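Local coordinates for phosphatidylglycerol lysyltransferase C-terminal domain-containing protein (PDB 2HQY), which is of unknown function but binds coenzyme A and is probably an acyltransferase related to phosphatidylglycerol lysyltransferases, at residues A[102-107]-A[112-117]. Sequence-based numbering, arbitrary orientation.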
loop_
_atom_site.group_PDB
_atom_site.type_symbol
_atom_site.label_atom_id
_atom_site.label_comp_id
_atom_site.label_asym_id
_atom_site.label_seq_id
_atom_site.Cartn_x
_atom_site.Cartn_y
_atom_site.Cartn_z
ATOM N N ALA A 102 -16.024 16.266 22.913
ATOM C CA ALA A 102 -16.898 16.466 24.069
ATOM C C ALA A 102 -17.279 15.132 24.712
ATOM O O ALA A 102 -17.341 15.015 25.939
ATOM C CB ALA A 102 -18.148 17.239 23.659
ATOM N N ASP A 103 -17.517 14.131 23.866
ATOM C CA ASP A 103 -17.858 12.779 24.307
ATOM C C ASP A 103 -16.703 12.173 25.105
ATOM O O ASP A 103 -16.917 11.563 26.162
ATOM C CB ASP A 103 -18.190 11.893 23.096
ATOM C CG ASP A 103 -19.369 12.421 22.275
ATOM O OD1 ASP A 103 -20.320 12.995 22.855
ATOM O OD2 ASP A 103 -19.347 12.244 21.037
ATOM N N LEU A 104 -15.488 12.363 24.590
ATOM C CA LEU A 104 -14.266 11.845 25.206
ATOM C C LEU A 104 -13.993 12.441 26.568
ATOM O O LEU A 104 -13.597 11.729 27.498
ATOM C CB LEU A 104 -13.062 12.132 24.326
ATOM C CG LEU A 104 -12.791 11.176 23.187
ATOM C CD1 LEU A 104 -11.620 11.734 22.399
ATOM C CD2 LEU A 104 -12.493 9.774 23.731
ATOM N N GLU A 105 -14.189 13.754 26.667
ATOM C CA GLU A 105 -13.905 14.502 27.880
ATOM C C GLU A 105 -14.920 14.168 28.970
ATOM O O GLU A 105 -14.638 14.323 30.162
ATOM C CB GLU A 105 -13.893 16.006 27.571
ATOM C CG GLU A 105 -13.311 16.894 28.672
ATOM C CD GLU A 105 -11.827 16.659 28.929
ATOM O OE1 GLU A 105 -11.092 16.319 27.975
ATOM O OE2 GLU A 105 -11.395 16.833 30.090
ATOM N N ALA A 106 -16.095 13.695 28.552
ATOM C CA ALA A 106 -17.137 13.269 29.481
ATOM C C ALA A 106 -16.795 11.931 30.147
ATOM O O ALA A 106 -16.859 11.813 31.372
ATOM C CB ALA A 106 -18.493 13.197 28.774
ATOM N N ILE A 107 -16.429 10.935 29.339
ATOM C CA ILE A 107 -16.123 9.590 29.844
ATOM C C ILE A 107 -14.718 9.508 30.471
ATOM O O ILE A 107 -14.515 8.780 31.446
ATOM C CB ILE A 107 -16.309 8.470 28.745
ATOM C CG1 ILE A 107 -15.266 8.588 27.624
ATOM C CG2 ILE A 107 -17.722 8.505 28.152
ATOM C CD1 ILE A 107 -14.851 7.258 27.023
ATOM N N PHE A 112 -6.764 13.128 28.044
ATOM C CA PHE A 112 -6.211 13.362 26.700
ATOM C C PHE A 112 -5.661 14.769 26.496
ATOM O O PHE A 112 -6.213 15.735 27.024
ATOM C CB PHE A 112 -7.260 13.045 25.623
ATOM C CG PHE A 112 -7.532 11.576 25.456
ATOM C CD1 PHE A 112 -6.729 10.790 24.633
ATOM C CD2 PHE A 112 -8.594 10.973 26.131
ATOM C CE1 PHE A 112 -6.987 9.418 24.468
ATOM C CE2 PHE A 112 -8.850 9.607 25.977
ATOM C CZ PHE A 112 -8.044 8.832 25.144
ATOM N N ILE A 113 -4.555 14.872 25.753
ATOM C CA ILE A 113 -4.095 16.153 25.199
ATOM C C ILE A 113 -4.687 16.291 23.797
ATOM O O ILE A 113 -4.495 15.394 22.950
ATOM C CB ILE A 113 -2.553 16.246 25.086
ATOM C CG1 ILE A 113 -1.917 16.439 26.457
ATOM C CG2 ILE A 113 -2.145 17.428 24.186
ATOM C CD1 ILE A 113 -0.432 16.029 26.516
ATOM N N PHE A 114 -5.392 17.400 23.547
ATOM C CA PHE A 114 -6.010 17.648 22.222
ATOM C C PHE A 114 -5.259 18.717 21.425
ATOM O O PHE A 114 -5.070 19.839 21.901
ATOM C CB PHE A 114 -7.475 18.087 22.352
ATOM C CG PHE A 114 -8.374 17.057 22.980
ATOM C CD1 PHE A 114 -8.973 16.070 22.203
ATOM C CD2 PHE A 114 -8.631 17.080 24.346
ATOM C CE1 PHE A 114 -9.813 15.112 22.791
ATOM C CE2 PHE A 114 -9.474 16.142 24.936
ATOM C CZ PHE A 114 -10.060 15.152 24.160
ATOM N N THR A 115 -4.871 18.381 20.201
ATOM C CA THR A 115 -4.205 19.325 19.297
ATOM C C THR A 115 -4.951 19.352 17.968
ATOM O O THR A 115 -5.600 18.377 17.588
ATOM C CB THR A 115 -2.724 18.946 19.070
ATOM O OG1 THR A 115 -2.642 17.638 18.487
ATOM C CG2 THR A 115 -1.942 18.962 20.384
ATOM N N GLU A 116 -4.856 20.469 17.260
ATOM C CA GLU A 116 -5.626 20.654 16.050
ATOM C C GLU A 116 -4.722 21.338 15.024
ATOM O O GLU A 116 -3.848 22.117 15.382
ATOM C CB GLU A 116 -6.865 21.497 16.389
ATOM C CG GLU A 116 -7.915 21.640 15.303
ATOM C CD GLU A 116 -7.737 22.910 14.499
ATOM O OE1 GLU A 116 -7.001 23.811 14.981
ATOM O OE2 GLU A 116 -8.329 23.008 13.391
ATOM N N ASP A 117 -4.919 21.009 13.754
ATOM C CA ASP A 117 -4.186 21.652 12.677
ATOM C C ASP A 117 -5.212 22.018 11.614
ATOM O O ASP A 117 -5.794 21.154 10.967
ATOM C CB ASP A 117 -3.081 20.725 12.129
ATOM C CG ASP A 117 -2.180 21.415 11.095
ATOM O OD1 ASP A 117 -2.584 22.457 10.533
ATOM O OD2 ASP A 117 -1.053 20.914 10.852
#
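The Phe114 ring meets Leu104 and Glu105 at its edge, close to its own plane. Leu104 CD1 lies in that plane, 3.9 Å from Phe114 CE1. Glu105 OE1 comes to the other side of CZ, 3.4 Å from Phe114 CE2. The carboxylate is turned 62° from the ring plane, and its oxygen faces the ring's C-H rim rather than the pi cloud. The Phe112 ring takes the other methyl of Leu104 obliquely, with CD2 4.3 Å from Phe112 CE2. Leu104 thus forks between the two aromatic rings. This is plain helix-on-strand packing, away from the coenzyme A site. A four-residue connection links the last turn of helix 98-107 to strand 112-116, and the axis of 102-107 runs nearly antiparallel to that of the strand (164°). The strand pairs with strand 286-295, and Phe114 also touches Ala293 there. Leu104 and Phe112 are buried, and both reach Met93 of strand 92-96. Glu105 has CG anti to the backbone N (chi1 -167°) and a bend at chi2, which swings the carboxylate toward Phe114. Its OE2 accepts a hydrogen bond from Glu110 N in the connection. With an alanine here in place of Phe114, Leu104 CD1 and Glu105 OE1 would probably lose their ring-edge neighbour, leaving a gap between helix and strand.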